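PDB 3LOQ: universal stress protein from Archaeoglobus fulgidus, which binds AMP and belongs to the universal stress protein family, probably with a nucleotide-dependent part in stress responses, its exact role being unknown. Local coordinates for residues I255-R260 against E275-R280; G237-A242 against G271-S276. One frame throughout, in Å; residues are numbered along the deposited sequence.

Contact 1 of 2, residues I255-R260 against E275-R280. With ACT (acetate ion), chain I; ACT (acetate ion), chain K; ACT (acetate ion), chain H.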
# COMPACT_ATOMS: atom_id res chain seq x y z
N ILE A 255 -7.25 -0.52 5.31
CA ILE A 255 -7.72 -1.79 4.77
C ILE A 255 -6.52 -2.61 4.32
O ILE A 255 -5.65 -2.09 3.61
CB ILE A 255 -8.62 -1.57 3.55
CG1 ILE A 255 -9.92 -0.89 3.97
CG2 ILE A 255 -8.94 -2.91 2.90
CD1 ILE A 255 -10.68 -0.26 2.79
N PHE A 256 -6.43 -3.86 4.77
CA PHE A 256 -5.37 -4.76 4.33
C PHE A 256 -6.00 -5.77 3.39
O PHE A 256 -7.12 -6.23 3.64
CB PHE A 256 -4.73 -5.51 5.49
CG PHE A 256 -3.74 -4.71 6.29
CD1 PHE A 256 -3.73 -3.33 6.25
CD2 PHE A 256 -2.84 -5.36 7.13
CE1 PHE A 256 -2.81 -2.59 7.01
CE2 PHE A 256 -1.92 -4.64 7.89
CZ PHE A 256 -1.91 -3.25 7.83
N MSE A 257 -5.30 -6.12 2.32
CA MSE A 257 -5.81 -7.14 1.41
C MSE A 257 -4.67 -7.84 0.67
O MSE A 257 -3.52 -7.42 0.75
CB MSE A 257 -6.81 -6.53 0.42
CG MSE A 257 -6.23 -5.46 -0.49
SE MSE A 257 -7.61 -4.33 -1.33
CE MSE A 257 -8.84 -5.71 -1.96
N GLY A 258 -5.00 -8.92 -0.03
CA GLY A 258 -4.03 -9.64 -0.82
C GLY A 258 -4.31 -9.52 -2.30
O GLY A 258 -5.44 -9.26 -2.70
N SER A 259 -3.29 -9.70 -3.13
CA SER A 259 -3.49 -9.71 -4.57
C SER A 259 -2.48 -10.61 -5.25
O SER A 259 -1.27 -10.45 -5.03
CB SER A 259 -3.35 -8.31 -5.15
OG SER A 259 -3.35 -8.36 -6.58
N ARG A 260 -2.96 -11.51 -6.10
CA ARG A 260 -2.08 -12.40 -6.85
C ARG A 260 -1.51 -11.72 -8.09
O ARG A 260 -0.62 -12.25 -8.75
CB ARG A 260 -2.80 -13.69 -7.24
CG ARG A 260 -3.87 -13.48 -8.27
CD ARG A 260 -5.14 -14.19 -7.88
NE ARG A 260 -5.04 -15.63 -8.03
CZ ARG A 260 -5.63 -16.51 -7.23
NH1 ARG A 260 -6.37 -16.09 -6.20
NH2 ARG A 260 -5.49 -17.81 -7.44
N GLU A 275 -8.33 -2.47 -7.39
CA GLU A 275 -8.32 -1.16 -8.03
C GLU A 275 -9.51 -0.33 -7.53
O GLU A 275 -9.35 0.84 -7.18
CB GLU A 275 -8.32 -1.25 -9.57
CG GLU A 275 -8.07 0.12 -10.26
CD GLU A 275 -9.31 1.02 -10.25
OE1 GLU A 275 -10.43 0.49 -10.13
OE2 GLU A 275 -9.16 2.26 -10.35
N SER A 276 -10.69 -0.95 -7.50
CA SER A 276 -11.87 -0.25 -7.00
C SER A 276 -11.75 0.13 -5.52
O SER A 276 -12.07 1.25 -5.13
CB SER A 276 -13.12 -1.10 -7.23
OG SER A 276 -13.31 -1.31 -8.60
N VAL A 277 -11.33 -0.82 -4.69
CA VAL A 277 -11.21 -0.53 -3.27
C VAL A 277 -10.22 0.61 -3.05
O VAL A 277 -10.53 1.59 -2.37
CB VAL A 277 -10.76 -1.78 -2.47
CG1 VAL A 277 -10.26 -1.40 -1.05
CG2 VAL A 277 -11.91 -2.77 -2.39
N ILE A 278 -9.04 0.47 -3.65
CA ILE A 278 -8.00 1.46 -3.48
C ILE A 278 -8.46 2.84 -3.97
O ILE A 278 -8.18 3.86 -3.33
CB ILE A 278 -6.73 1.04 -4.25
CG1 ILE A 278 -6.11 -0.20 -3.61
CG2 ILE A 278 -5.72 2.20 -4.32
CD1 ILE A 278 -5.01 -0.83 -4.42
N ARG A 279 -9.20 2.88 -5.06
CA ARG A 279 -9.56 4.15 -5.67
C ARG A 279 -10.58 4.92 -4.83
O ARG A 279 -10.47 6.13 -4.71
CB ARG A 279 -10.10 3.94 -7.06
CG ARG A 279 -10.33 5.23 -7.85
CD ARG A 279 -10.78 4.89 -9.29
NE ARG A 279 -12.22 4.81 -9.34
CZ ARG A 279 -12.93 3.70 -9.53
NH1 ARG A 279 -12.34 2.53 -9.72
NH2 ARG A 279 -14.25 3.78 -9.52
N ARG A 280 -11.54 4.22 -4.25
CA ARG A 280 -12.65 4.86 -3.56
C ARG A 280 -12.45 4.89 -2.05
O ARG A 280 -13.26 5.46 -1.31
CB ARG A 280 -13.98 4.16 -3.91
CG ARG A 280 -14.06 3.75 -5.38
CD ARG A 280 -15.47 3.83 -5.96
NE ARG A 280 -16.39 2.86 -5.36
CZ ARG A 280 -17.52 3.21 -4.75
NH1 ARG A 280 -17.85 4.49 -4.66
NH2 ARG A 280 -18.32 2.27 -4.22
C ACT I . -7.19 -12.57 -5.14
O ACT I . -8.41 -12.43 -5.40
OXT ACT I . -6.90 -13.43 -4.25
CH3 ACT I . -6.18 -11.72 -5.89
C ACT K . -7.52 -7.92 -6.12
O ACT K . -8.58 -7.93 -6.80
OXT ACT K . -6.47 -7.57 -6.74
CH3 ACT K . -7.55 -8.33 -4.66
C ACT H . -9.24 -10.43 -0.82
O ACT H . -9.97 -11.15 -0.07
OXT ACT H . -7.98 -10.40 -0.53
CH3 ACT H . -9.87 -9.65 -1.98
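I255 and M257 both meet V277 inside a beta-alpha-beta crossover of the universal stress protein fold: strand 254-258 lies in the sheet, the chain leaves it through helices 265-271 and 273-280, and it returns in the parallel neighbouring strand 285-288. A single methyl of V277 does the touching. CG1 lies anti to the backbone N (chi1 165°), which turns it down onto the strand between two apolar partners. The CD1 end of I255 comes to 4.0 Å from V277 CG1, the two side chains meeting at a slant. M257, present as selenomethionine, lies alongside the valine, the two side chains pointing opposite ways, with SE 4.0 Å from V277 CG1. Branched aliphatics pack well between a strand and a helix, and the longer, flexible M257 bends at its last torsion beside the valine methyl. All three residues are buried, and no hydrogen bond joins the segments.

Further out, M257 also leans on V285 and V287 of strand 285-288, while F256 points to the other face of the sheet and packs on helix 181-197. On the helix, R279 NH1 forms a salt bridge with E275 OE1 at 2.8 Å, although the hydrogen bond within it is weak; E275 also pairs with K136 and K139, tying the helix to helix 136-142. At the strand's end, G258 begins a G-S-R-G sequence that recurs in this chain at the AMP-binding G130 and R132. There acetates, probably from the crystallisation liquor, have settled: S259 OG donates to OXT of the chain K acetate at 3.2 Å.

Contact 2 of 2, residues G237-A242 against G271-S276; sequences GTPHKA and GSTSES. With ACT (acetate ion), chain K.
The imidazole of H240 lies with one face against S276, whose CB sits 3.8 Å from the ring centroid and 24° off the ring normal, a CH-pi contact over the face. S276 CB is nearest to H240 CG, at 3.5 Å, so the carbon rides toward the ring's rim on its attached side. With chi1 at 74°, H240 CG stands between its own backbone N and carbonyl carbon, and this swings the plate across the start of helix 273-280. A small residue such as serine lets the ring come this close. An alanine in place of H240 would remove the aromatic plate, and the side of S276 that it covers would probably be left facing a gap between the two helix starts.

Beside this pair, P239 lies alongside T273: the proline CB touches T273 OG1 at 3.8 Å and T273 CG2 at 4.0 Å, both branches of the threonine facing it. Proline fits the first turn of helix 239-249, where no backbone N-H is needed for an earlier carbonyl. Helix 273-280 begins with S272 as N-cap, its OG accepting from E275 N at 3.0 Å. The next amides, T273 N and S274 N, both make weak hydrogen bonds to O of the chain K acetate, at 2.9 Å from T273 N.

No hydrogen bond crosses between the helices, so the two segments meet by close packing, including the CH-pi contact, while the first amides of helix 273-280 are directed to the anion, which the helix dipole would probably favour.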
# COMPACT_ATOMS: atom_id res chain seq x y z
N GLY A 237 -22.47 -9.87 -2.05
CA GLY A 237 -22.51 -8.82 -3.04
C GLY A 237 -21.20 -8.62 -3.76
O GLY A 237 -20.31 -9.45 -3.69
N THR A 238 -21.11 -7.51 -4.48
CA THR A 238 -19.87 -7.14 -5.14
C THR A 238 -18.80 -6.88 -4.09
O THR A 238 -19.00 -6.09 -3.18
CB THR A 238 -20.05 -5.88 -6.01
OG1 THR A 238 -21.13 -6.11 -6.94
CG2 THR A 238 -18.80 -5.58 -6.79
N PRO A 239 -17.67 -7.58 -4.22
CA PRO A 239 -16.60 -7.47 -3.23
C PRO A 239 -16.17 -6.04 -2.90
O PRO A 239 -16.15 -5.68 -1.72
CB PRO A 239 -15.46 -8.26 -3.87
CG PRO A 239 -16.20 -9.37 -4.61
CD PRO A 239 -17.42 -8.67 -5.19
N HIS A 240 -15.85 -5.23 -3.90
CA HIS A 240 -15.36 -3.90 -3.57
C HIS A 240 -16.42 -3.08 -2.85
O HIS A 240 -16.10 -2.20 -2.07
CB HIS A 240 -14.80 -3.17 -4.79
CG HIS A 240 -15.84 -2.68 -5.74
ND1 HIS A 240 -16.17 -3.35 -6.90
CD2 HIS A 240 -16.61 -1.56 -5.72
CE1 HIS A 240 -17.11 -2.67 -7.55
NE2 HIS A 240 -17.40 -1.59 -6.85
N LYS A 241 -17.69 -3.38 -3.13
CA LYS A 241 -18.78 -2.64 -2.52
C LYS A 241 -18.94 -3.03 -1.06
O LYS A 241 -19.08 -2.17 -0.19
CB LYS A 241 -20.10 -2.90 -3.26
CG LYS A 241 -20.26 -2.07 -4.52
CD LYS A 241 -21.54 -2.42 -5.26
CE LYS A 241 -21.72 -1.59 -6.51
NZ LYS A 241 -22.95 -1.98 -7.25
N ALA A 242 -18.93 -4.34 -0.81
CA ALA A 242 -19.08 -4.83 0.56
C ALA A 242 -17.91 -4.40 1.44
O ALA A 242 -18.10 -4.03 2.60
CB ALA A 242 -19.24 -6.35 0.57
N GLY A 271 -10.98 -4.75 -13.95
CA GLY A 271 -11.85 -5.57 -13.14
C GLY A 271 -11.37 -6.07 -11.79
O GLY A 271 -12.04 -6.89 -11.18
N SER A 272 -10.23 -5.61 -11.30
CA SER A 272 -9.79 -6.13 -10.01
C SER A 272 -10.56 -5.49 -8.85
O SER A 272 -11.04 -4.36 -8.94
CB SER A 272 -8.28 -5.98 -9.81
OG SER A 272 -7.90 -4.67 -9.42
N THR A 273 -10.67 -6.23 -7.76
CA THR A 273 -11.29 -5.76 -6.54
C THR A 273 -10.42 -4.68 -5.90
O THR A 273 -10.92 -3.72 -5.34
CB THR A 273 -11.46 -6.93 -5.57
OG1 THR A 273 -12.43 -7.83 -6.12
CG2 THR A 273 -11.93 -6.49 -4.20
N SER A 274 -9.11 -4.84 -6.01
CA SER A 274 -8.16 -3.92 -5.41
C SER A 274 -8.18 -2.54 -6.07
O SER A 274 -8.04 -1.53 -5.39
CB SER A 274 -6.75 -4.50 -5.47
OG SER A 274 -6.30 -4.55 -6.82
N GLU A 275 -8.33 -2.47 -7.39
CA GLU A 275 -8.32 -1.16 -8.03
C GLU A 275 -9.51 -0.33 -7.53
O GLU A 275 -9.35 0.84 -7.18
CB GLU A 275 -8.32 -1.25 -9.57
CG GLU A 275 -8.07 0.12 -10.26
CD GLU A 275 -9.31 1.02 -10.25
OE1 GLU A 275 -10.43 0.49 -10.13
OE2 GLU A 275 -9.16 2.26 -10.35
N SER A 276 -10.69 -0.95 -7.50
CA SER A 276 -11.87 -0.25 -7.00
C SER A 276 -11.75 0.13 -5.52
O SER A 276 -12.07 1.25 -5.13
CB SER A 276 -13.12 -1.10 -7.23
OG SER A 276 -13.31 -1.31 -8.60
C ACT K . -7.52 -7.92 -6.12
O ACT K . -8.58 -7.93 -6.80
OXT ACT K . -6.47 -7.57 -6.74
CH3 ACT K . -7.55 -8.33 -4.66

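Contacts 1 and 2 share helix 273-280, which rests on strand 254-258 and on the start of helix 239-249; their centres are 8 Å apart. V277 joins them, CG1 serving contact 1 while CG2 lies 3.8 Å from H240 CB. M257 CE likewise reaches T273 CG2 at 3.9 Å. The chain K acetate bridges both, bound to S259 and to the helix start. The G-S-R-G and G-S-T sequences flanking it resemble those around the AMP-binding G130, R132 and S144, so it may mark a related anion site. The AMP itself lies elsewhere, about 14 Å from the S276 side chain.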